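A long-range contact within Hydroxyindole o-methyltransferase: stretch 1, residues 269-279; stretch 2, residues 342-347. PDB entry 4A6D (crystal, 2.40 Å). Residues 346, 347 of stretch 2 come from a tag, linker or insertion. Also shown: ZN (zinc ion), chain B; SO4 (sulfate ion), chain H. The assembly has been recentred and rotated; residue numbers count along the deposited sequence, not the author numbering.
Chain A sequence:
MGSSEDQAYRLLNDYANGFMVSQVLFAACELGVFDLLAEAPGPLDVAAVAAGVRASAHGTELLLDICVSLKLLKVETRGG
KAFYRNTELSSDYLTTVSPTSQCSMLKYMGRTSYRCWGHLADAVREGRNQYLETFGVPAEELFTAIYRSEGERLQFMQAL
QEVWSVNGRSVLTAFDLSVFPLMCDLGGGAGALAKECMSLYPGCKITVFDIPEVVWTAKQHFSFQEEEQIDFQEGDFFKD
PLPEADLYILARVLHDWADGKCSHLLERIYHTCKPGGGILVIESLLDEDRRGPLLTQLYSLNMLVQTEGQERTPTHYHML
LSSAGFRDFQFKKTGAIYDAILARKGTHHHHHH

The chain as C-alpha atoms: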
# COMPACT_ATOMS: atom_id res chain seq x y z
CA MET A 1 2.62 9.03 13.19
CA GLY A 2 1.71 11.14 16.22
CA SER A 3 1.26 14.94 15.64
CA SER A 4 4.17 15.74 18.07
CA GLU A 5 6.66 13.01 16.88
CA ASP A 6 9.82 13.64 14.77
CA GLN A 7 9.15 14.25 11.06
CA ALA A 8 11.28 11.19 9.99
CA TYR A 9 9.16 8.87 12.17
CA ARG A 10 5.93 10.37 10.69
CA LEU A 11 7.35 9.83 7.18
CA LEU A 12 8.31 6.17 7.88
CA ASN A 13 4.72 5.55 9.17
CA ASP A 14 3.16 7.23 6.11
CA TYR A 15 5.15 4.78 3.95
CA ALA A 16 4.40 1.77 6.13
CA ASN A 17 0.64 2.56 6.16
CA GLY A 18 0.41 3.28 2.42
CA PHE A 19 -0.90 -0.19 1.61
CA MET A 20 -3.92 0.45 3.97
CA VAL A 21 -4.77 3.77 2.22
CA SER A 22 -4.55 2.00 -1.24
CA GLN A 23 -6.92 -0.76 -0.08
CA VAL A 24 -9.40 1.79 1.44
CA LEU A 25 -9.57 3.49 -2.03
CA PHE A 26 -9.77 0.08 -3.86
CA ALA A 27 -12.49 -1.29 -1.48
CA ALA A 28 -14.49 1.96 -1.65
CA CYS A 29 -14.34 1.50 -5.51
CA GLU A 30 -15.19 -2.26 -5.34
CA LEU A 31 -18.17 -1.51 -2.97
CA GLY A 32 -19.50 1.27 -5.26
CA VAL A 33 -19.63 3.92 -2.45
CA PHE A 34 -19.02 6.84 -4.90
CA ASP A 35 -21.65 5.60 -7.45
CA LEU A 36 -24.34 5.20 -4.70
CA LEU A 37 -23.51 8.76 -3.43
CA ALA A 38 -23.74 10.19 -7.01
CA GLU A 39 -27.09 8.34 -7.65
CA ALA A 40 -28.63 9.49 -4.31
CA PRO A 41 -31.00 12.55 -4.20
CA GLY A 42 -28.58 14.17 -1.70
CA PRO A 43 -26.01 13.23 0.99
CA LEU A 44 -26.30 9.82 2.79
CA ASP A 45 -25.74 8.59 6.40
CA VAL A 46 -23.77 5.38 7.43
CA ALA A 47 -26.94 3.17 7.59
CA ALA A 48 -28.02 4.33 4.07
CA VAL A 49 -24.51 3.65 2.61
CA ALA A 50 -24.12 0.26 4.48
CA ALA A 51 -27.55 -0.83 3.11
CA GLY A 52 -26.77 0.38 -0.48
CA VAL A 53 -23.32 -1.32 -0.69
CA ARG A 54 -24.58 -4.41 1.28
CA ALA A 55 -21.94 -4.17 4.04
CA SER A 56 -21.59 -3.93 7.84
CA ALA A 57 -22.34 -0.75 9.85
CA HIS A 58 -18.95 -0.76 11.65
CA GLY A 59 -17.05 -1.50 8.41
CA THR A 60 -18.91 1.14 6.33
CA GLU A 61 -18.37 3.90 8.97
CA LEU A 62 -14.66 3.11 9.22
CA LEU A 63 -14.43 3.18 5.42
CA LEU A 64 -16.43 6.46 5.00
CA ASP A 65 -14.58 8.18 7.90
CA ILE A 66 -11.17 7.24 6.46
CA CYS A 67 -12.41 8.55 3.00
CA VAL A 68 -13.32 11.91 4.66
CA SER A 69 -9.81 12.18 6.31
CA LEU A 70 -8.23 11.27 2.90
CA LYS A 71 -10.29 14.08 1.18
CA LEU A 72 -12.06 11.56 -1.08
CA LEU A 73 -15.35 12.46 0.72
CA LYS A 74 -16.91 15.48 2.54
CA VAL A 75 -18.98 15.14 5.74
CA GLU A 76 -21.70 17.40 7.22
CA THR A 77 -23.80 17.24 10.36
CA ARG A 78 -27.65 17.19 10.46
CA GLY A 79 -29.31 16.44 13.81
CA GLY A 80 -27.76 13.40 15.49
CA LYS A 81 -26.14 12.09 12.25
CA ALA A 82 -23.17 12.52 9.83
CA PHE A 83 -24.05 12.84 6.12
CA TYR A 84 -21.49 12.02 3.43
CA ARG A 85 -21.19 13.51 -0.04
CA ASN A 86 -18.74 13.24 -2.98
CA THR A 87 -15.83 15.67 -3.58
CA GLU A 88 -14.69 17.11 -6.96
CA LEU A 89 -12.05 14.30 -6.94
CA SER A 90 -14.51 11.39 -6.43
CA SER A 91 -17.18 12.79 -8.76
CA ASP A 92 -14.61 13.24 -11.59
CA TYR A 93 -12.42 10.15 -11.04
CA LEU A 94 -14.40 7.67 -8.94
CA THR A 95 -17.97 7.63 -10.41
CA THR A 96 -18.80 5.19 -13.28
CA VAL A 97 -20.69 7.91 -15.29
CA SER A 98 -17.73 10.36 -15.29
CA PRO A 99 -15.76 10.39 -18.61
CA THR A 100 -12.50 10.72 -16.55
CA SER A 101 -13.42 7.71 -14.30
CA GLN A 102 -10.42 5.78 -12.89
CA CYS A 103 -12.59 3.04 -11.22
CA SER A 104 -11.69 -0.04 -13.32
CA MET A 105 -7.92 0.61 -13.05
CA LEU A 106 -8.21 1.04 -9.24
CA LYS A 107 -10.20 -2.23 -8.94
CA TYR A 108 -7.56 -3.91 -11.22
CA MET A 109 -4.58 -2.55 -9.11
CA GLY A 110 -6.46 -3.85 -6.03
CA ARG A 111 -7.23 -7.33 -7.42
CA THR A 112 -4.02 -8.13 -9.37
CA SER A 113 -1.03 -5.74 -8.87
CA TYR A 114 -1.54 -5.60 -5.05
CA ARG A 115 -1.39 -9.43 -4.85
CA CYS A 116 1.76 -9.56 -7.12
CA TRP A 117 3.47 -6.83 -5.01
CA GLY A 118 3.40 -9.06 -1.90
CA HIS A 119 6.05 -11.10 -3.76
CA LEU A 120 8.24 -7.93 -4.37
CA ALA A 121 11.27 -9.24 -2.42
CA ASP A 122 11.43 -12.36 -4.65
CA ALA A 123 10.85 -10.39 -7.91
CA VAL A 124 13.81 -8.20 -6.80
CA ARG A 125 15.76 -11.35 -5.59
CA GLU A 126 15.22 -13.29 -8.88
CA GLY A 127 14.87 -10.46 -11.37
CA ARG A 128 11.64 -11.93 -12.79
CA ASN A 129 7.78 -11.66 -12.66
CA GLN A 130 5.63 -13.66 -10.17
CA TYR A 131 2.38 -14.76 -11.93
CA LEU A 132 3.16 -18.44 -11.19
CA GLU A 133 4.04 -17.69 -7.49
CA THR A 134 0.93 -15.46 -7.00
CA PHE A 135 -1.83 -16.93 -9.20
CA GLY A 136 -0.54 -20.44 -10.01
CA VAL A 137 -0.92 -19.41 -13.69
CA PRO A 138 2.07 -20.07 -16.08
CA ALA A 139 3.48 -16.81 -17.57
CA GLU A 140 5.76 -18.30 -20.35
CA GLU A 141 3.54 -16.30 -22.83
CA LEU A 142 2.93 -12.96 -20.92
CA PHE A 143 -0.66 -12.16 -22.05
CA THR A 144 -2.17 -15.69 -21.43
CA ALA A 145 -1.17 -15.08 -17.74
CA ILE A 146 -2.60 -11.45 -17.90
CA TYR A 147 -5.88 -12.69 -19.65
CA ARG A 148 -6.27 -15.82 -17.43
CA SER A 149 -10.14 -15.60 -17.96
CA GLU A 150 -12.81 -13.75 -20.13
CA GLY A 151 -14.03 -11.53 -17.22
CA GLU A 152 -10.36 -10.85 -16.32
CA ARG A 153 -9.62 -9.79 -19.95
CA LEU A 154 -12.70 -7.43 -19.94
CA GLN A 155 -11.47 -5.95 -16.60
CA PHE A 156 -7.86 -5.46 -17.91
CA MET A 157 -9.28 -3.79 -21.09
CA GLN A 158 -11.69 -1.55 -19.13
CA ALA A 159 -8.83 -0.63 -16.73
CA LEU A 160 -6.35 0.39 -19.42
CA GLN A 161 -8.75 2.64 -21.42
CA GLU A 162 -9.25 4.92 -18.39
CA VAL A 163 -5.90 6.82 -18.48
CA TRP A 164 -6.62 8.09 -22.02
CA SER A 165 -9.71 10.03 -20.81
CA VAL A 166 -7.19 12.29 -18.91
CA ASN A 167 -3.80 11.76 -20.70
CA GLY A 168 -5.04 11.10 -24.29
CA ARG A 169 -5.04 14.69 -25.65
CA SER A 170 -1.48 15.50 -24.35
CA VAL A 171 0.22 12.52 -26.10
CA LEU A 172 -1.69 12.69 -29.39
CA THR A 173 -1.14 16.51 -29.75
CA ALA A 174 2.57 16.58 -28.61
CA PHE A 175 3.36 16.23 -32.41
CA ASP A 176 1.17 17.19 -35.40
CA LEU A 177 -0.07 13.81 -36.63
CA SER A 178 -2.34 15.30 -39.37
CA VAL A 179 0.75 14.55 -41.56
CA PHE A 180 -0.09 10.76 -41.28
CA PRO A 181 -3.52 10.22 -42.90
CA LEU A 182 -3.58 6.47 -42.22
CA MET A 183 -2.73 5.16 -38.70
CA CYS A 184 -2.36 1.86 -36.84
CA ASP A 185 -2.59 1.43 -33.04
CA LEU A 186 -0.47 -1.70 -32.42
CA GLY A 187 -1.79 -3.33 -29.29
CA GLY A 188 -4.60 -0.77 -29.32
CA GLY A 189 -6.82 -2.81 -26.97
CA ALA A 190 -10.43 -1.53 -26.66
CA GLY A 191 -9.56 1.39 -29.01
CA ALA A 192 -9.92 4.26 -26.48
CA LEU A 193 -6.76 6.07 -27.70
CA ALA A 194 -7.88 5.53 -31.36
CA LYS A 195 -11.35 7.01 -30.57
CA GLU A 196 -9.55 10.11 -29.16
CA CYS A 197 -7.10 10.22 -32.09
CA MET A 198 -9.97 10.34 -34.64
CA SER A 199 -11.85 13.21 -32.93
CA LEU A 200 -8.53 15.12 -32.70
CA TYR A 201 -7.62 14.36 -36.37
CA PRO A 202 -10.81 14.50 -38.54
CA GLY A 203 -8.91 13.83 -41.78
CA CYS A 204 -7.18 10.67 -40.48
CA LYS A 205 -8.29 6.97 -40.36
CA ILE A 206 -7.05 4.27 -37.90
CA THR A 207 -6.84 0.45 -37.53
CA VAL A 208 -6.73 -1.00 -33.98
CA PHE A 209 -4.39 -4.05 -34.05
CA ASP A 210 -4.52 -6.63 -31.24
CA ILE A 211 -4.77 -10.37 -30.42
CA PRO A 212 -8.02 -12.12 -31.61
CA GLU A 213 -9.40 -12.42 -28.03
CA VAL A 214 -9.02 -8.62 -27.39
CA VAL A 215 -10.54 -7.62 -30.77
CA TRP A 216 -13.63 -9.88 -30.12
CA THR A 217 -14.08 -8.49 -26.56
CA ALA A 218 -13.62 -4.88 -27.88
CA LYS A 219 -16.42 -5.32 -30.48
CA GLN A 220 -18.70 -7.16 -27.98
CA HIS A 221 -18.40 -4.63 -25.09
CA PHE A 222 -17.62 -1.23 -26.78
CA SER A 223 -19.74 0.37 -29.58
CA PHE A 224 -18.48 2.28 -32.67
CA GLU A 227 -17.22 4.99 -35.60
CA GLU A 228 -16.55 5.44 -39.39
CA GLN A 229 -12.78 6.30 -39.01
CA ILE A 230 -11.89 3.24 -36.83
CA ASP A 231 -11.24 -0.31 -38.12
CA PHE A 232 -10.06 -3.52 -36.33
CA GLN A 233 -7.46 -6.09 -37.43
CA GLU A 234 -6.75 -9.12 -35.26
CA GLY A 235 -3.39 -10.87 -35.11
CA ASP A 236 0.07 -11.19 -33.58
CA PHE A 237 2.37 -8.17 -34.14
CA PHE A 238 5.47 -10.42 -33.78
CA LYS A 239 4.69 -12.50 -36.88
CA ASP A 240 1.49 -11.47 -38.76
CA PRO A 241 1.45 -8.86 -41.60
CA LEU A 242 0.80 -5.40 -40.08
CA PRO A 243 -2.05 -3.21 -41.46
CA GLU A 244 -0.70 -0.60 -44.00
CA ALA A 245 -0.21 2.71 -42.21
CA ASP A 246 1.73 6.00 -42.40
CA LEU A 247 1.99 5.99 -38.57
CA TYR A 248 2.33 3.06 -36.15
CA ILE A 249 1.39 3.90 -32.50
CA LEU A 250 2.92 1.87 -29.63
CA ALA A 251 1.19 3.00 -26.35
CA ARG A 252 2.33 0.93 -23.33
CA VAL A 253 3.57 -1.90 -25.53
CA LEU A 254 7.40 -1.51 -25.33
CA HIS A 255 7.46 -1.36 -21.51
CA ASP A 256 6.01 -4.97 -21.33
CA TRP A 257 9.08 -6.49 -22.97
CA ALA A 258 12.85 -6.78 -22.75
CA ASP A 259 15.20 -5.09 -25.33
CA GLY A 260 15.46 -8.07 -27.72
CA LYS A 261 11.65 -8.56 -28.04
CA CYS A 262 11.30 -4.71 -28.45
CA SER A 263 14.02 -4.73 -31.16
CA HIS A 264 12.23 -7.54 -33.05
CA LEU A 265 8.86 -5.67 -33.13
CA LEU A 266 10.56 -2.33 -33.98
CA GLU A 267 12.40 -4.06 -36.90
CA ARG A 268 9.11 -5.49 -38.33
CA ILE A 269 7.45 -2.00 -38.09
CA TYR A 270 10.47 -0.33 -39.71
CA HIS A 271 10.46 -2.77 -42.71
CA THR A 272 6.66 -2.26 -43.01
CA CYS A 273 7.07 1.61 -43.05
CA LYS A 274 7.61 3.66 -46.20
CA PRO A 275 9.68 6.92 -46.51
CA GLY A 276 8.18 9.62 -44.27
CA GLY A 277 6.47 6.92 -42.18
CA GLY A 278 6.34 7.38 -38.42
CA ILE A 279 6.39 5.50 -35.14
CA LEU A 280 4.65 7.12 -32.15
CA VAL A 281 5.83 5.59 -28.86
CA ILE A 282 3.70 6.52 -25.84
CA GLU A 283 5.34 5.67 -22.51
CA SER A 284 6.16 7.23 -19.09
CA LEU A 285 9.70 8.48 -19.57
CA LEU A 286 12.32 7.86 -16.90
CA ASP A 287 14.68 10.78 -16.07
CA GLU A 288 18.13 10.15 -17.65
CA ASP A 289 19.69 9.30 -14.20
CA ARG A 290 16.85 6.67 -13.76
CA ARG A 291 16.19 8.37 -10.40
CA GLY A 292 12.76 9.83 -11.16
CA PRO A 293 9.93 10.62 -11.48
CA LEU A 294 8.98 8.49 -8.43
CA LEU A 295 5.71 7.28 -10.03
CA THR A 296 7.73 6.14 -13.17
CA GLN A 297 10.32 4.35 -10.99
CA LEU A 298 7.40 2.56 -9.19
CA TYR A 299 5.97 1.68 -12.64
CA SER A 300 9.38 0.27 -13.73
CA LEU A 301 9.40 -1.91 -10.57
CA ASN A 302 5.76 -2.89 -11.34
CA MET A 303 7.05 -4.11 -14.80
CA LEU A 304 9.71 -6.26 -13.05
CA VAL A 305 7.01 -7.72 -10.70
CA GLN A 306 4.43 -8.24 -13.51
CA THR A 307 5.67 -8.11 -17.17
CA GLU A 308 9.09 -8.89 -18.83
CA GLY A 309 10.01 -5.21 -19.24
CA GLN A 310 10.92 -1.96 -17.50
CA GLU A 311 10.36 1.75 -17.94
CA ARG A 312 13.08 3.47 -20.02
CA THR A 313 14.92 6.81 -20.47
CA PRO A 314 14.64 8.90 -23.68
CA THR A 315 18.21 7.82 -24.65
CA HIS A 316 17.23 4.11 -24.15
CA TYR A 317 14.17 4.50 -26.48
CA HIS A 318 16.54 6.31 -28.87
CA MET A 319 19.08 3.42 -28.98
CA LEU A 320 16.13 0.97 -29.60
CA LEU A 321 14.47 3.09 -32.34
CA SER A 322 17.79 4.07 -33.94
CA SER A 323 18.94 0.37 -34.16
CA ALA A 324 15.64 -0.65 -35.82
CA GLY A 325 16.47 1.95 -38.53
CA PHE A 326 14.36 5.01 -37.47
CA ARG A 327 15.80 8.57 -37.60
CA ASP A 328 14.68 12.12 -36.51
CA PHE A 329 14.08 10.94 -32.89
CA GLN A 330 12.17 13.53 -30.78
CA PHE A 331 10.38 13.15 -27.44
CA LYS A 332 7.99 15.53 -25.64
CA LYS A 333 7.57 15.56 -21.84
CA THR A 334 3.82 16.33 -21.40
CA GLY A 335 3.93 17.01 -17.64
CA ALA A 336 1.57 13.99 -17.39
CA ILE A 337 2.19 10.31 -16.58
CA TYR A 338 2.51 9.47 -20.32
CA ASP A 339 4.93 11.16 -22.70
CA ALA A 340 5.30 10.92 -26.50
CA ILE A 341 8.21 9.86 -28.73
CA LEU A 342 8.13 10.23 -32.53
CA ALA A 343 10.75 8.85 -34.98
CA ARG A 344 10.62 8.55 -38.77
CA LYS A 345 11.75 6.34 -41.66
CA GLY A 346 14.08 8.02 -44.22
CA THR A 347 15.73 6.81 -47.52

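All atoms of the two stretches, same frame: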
# COMPACT_ATOMS: atom_id res chain seq x y z
N ILE A 269 8.13 -3.28 -37.84
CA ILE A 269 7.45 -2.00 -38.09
C ILE A 269 8.28 -1.19 -39.07
O ILE A 269 7.73 -0.68 -40.03
CB ILE A 269 7.22 -1.21 -36.78
CG1 ILE A 269 6.31 -2.01 -35.80
CG2 ILE A 269 6.68 0.22 -37.07
CD1 ILE A 269 6.19 -1.30 -34.39
N TYR A 270 9.59 -1.07 -38.82
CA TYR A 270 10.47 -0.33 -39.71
C TYR A 270 10.36 -0.82 -41.18
O TYR A 270 10.11 -0.01 -42.07
CB TYR A 270 11.92 -0.37 -39.23
CG TYR A 270 12.83 0.44 -40.13
CD1 TYR A 270 12.96 1.82 -39.97
CD2 TYR A 270 13.57 -0.17 -41.14
CE1 TYR A 270 13.75 2.57 -40.82
CE2 TYR A 270 14.38 0.58 -42.00
CZ TYR A 270 14.47 1.95 -41.84
OH TYR A 270 15.33 2.67 -42.61
N HIS A 271 10.53 -2.13 -41.41
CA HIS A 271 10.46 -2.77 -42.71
C HIS A 271 9.07 -2.72 -43.34
O HIS A 271 8.97 -2.82 -44.55
CB HIS A 271 11.08 -4.17 -42.69
CG HIS A 271 12.55 -4.12 -42.45
ND1 HIS A 271 13.43 -3.63 -43.42
CD2 HIS A 271 13.26 -4.43 -41.35
CE1 HIS A 271 14.64 -3.71 -42.89
NE2 HIS A 271 14.59 -4.18 -41.64
N THR A 272 8.03 -2.46 -42.53
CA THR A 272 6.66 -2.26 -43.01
C THR A 272 6.46 -0.76 -43.41
O THR A 272 5.66 -0.49 -44.30
CB THR A 272 5.65 -2.77 -41.97
OG1 THR A 272 5.97 -4.13 -41.64
CG2 THR A 272 4.22 -2.74 -42.47
N CYS A 273 7.17 0.19 -42.76
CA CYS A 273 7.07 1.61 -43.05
C CYS A 273 7.61 1.97 -44.43
O CYS A 273 8.46 1.27 -44.98
CB CYS A 273 7.73 2.48 -41.96
SG CYS A 273 6.75 2.67 -40.45
N LYS A 274 7.17 3.11 -44.93
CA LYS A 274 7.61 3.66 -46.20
C LYS A 274 8.28 4.99 -45.87
O LYS A 274 8.11 5.45 -44.74
CB LYS A 274 6.41 3.80 -47.18
CG LYS A 274 5.39 4.83 -46.71
CD LYS A 274 4.38 5.27 -47.79
CE LYS A 274 3.07 5.67 -47.15
NZ LYS A 274 3.00 5.41 -45.66
N PRO A 275 9.05 5.61 -46.80
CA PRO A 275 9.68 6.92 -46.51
C PRO A 275 8.66 7.92 -46.00
O PRO A 275 7.55 7.99 -46.55
CB PRO A 275 10.21 7.35 -47.88
CG PRO A 275 10.47 6.12 -48.57
CD PRO A 275 9.39 5.16 -48.16
N GLY A 276 9.03 8.63 -44.93
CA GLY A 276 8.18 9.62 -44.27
C GLY A 276 7.28 9.02 -43.20
O GLY A 276 6.65 9.75 -42.42
N GLY A 277 7.23 7.68 -43.17
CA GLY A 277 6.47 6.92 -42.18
C GLY A 277 6.93 7.22 -40.77
O GLY A 277 8.10 7.59 -40.55
N GLY A 278 6.02 7.09 -39.81
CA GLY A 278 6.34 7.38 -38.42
C GLY A 278 5.99 6.29 -37.43
O GLY A 278 5.13 5.44 -37.68
N ILE A 279 6.64 6.36 -36.28
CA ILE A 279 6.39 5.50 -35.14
C ILE A 279 6.19 6.41 -33.93
O ILE A 279 7.05 7.23 -33.63
CB ILE A 279 7.43 4.37 -34.93
CG1 ILE A 279 7.01 3.46 -33.75
CG2 ILE A 279 8.87 4.94 -34.79
CD1 ILE A 279 7.64 2.24 -33.68
N LEU A 342 8.34 10.41 -31.11
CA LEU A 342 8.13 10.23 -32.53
C LEU A 342 9.46 10.12 -33.27
O LEU A 342 10.33 10.97 -33.10
CB LEU A 342 7.29 11.38 -33.10
CG LEU A 342 7.05 11.38 -34.60
CD1 LEU A 342 6.05 10.32 -34.97
CD2 LEU A 342 6.55 12.75 -35.07
N ALA A 343 9.60 9.07 -34.09
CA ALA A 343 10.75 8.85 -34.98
C ALA A 343 10.22 8.54 -36.39
O ALA A 343 9.06 8.14 -36.57
CB ALA A 343 11.63 7.72 -34.47
N ARG A 344 11.06 8.73 -37.41
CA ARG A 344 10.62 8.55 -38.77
C ARG A 344 11.49 7.61 -39.55
O ARG A 344 12.61 7.33 -39.12
CB ARG A 344 10.63 9.92 -39.49
CG ARG A 344 10.06 11.09 -38.66
CD ARG A 344 8.56 10.99 -38.50
NE ARG A 344 7.90 11.10 -39.80
CZ ARG A 344 7.42 12.23 -40.29
NH1 ARG A 344 7.48 13.35 -39.58
NH2 ARG A 344 6.87 12.25 -41.50
N LYS A 345 11.00 7.15 -40.70
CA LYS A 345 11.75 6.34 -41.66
C LYS A 345 12.19 7.27 -42.81
O LYS A 345 11.36 8.00 -43.37
CB LYS A 345 10.91 5.15 -42.20
CG LYS A 345 11.68 4.36 -43.22
CD LYS A 345 10.93 3.17 -43.73
CE LYS A 345 11.84 2.20 -44.43
NZ LYS A 345 11.15 0.89 -44.65
N GLY A 346 13.49 7.25 -43.12
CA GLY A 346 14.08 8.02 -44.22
C GLY A 346 14.43 7.13 -45.40
O GLY A 346 13.90 6.02 -45.49
N THR A 347 15.29 7.59 -46.33
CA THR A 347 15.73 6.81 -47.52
C THR A 347 17.24 6.56 -47.45
O THR A 347 18.02 7.49 -47.22
CB THR A 347 15.37 7.48 -48.86
OG1 THR A 347 15.75 8.84 -48.81
CG2 THR A 347 13.91 7.40 -49.19
ZN ZN B . 16.24 -4.09 -40.29
S SO4 H . 13.98 11.17 -46.43
O1 SO4 H . 14.23 12.25 -47.36
O2 SO4 H . 12.60 10.63 -46.61
O3 SO4 H . 14.97 10.17 -46.72
O4 SO4 H . 14.18 11.65 -45.02
O HOH W 1 15.20 5.48 -41.88
O HOH W 2 11.38 -1.88 -46.21
O HOH W 3 17.51 -4.45 -42.06

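Leu-342 enters the contact at the end where both stretches are β-strand. Its CA lies 3.4 Å from Ile-279 O, with an angle of 157° at the hydrogen, so this is a nearly straight CA-H...O contact beside the conventional pairing. Its CA-to-CB bond points sideways, but the end of the side chain comes nearer to stretch 1. An ideal CB built on Gly-278 would sit 3.5 Å from Leu-342 CD1, a tight approach; the bare glycine leaves that space free.

Ala-343 pairs with Ile-279 as an antiparallel hydrogen-bonded pair, their CA atoms 5.5 Å apart. Two reciprocal bonds define the register: Ile-279 N donates to Ala-343 O at 3.0 Å (160° at the hydrogen), and Ala-343 N donates to Ile-279 O at 3.2 Å (164°). Both side chains leave from the same face of the sheet, where Ile-279 CG2 meets Ala-343 CB at 3.9 Å, an apolar contact. Ala-343 O also receives a CA-H...O contact from Gly-278 CA at 3.4 Å.

One step on, Arg-344 faces Gly-278 as a non-hydrogen-bonded pair, and the CA-CA separation narrows to 4.5 Å. Backbone proximity is expressed here through Arg-344 CA, 3.2 Å from Gly-277 O with 129° at the hydrogen. The side chain adopts m for chi1, chi2 and chi3, a folded path that brings its guanidinium back to stretch 1. Arg-344 NH2 donates to Gly-276 O at 2.7 Å (160°), while Arg-344 NE reaches the same Gly-276 O at 3.2 Å and 134°, a weak bond. The carbonyl lies at the edge of the guanidinium, near its plane, as expected for an acceptor of N-H groups.

Lys-345 has the largest covered area, 159 Å², and its backbone follows the type II turn from Lys-274 to Gly-277. Lys-345 N donates to Gly-277 O at 2.9 Å (155°), and Gly-276 N donates to Lys-345 O at 2.9 Å (162°). The turn is closed internally by Gly-277 N to Lys-274 O at 2.9 Å, and the positive phi of Gly-276, 88°, by itself favours glycine. The lysine side chain is extended, with all four chi angles t, and delivers its ammonium to two carbonyls around the end of the helical segment: Lys-345 NZ donates to Cys-273 O at 2.7 Å and to Tyr-270 O at 2.9 Å. On the way it crosses one face of the Tyr-270 ring. Lys-345 CE lies 4.0 Å from the ring centroid, 24° off the normal (CH-pi), and Lys-345 NZ lies 4.5 Å from it, 20° off (cation-pi).

Gly-346 and Thr-347 derive from an expression tag. Water 1 links Gly-346 N (2.8 Å) to Tyr-270 OH (2.9 Å). Thr-347 CG2 packs 3.7 Å from Pro-275 CG, while Thr-347 N and Thr-347 OG1 each donate to sulfate O3 at 2.6 Å.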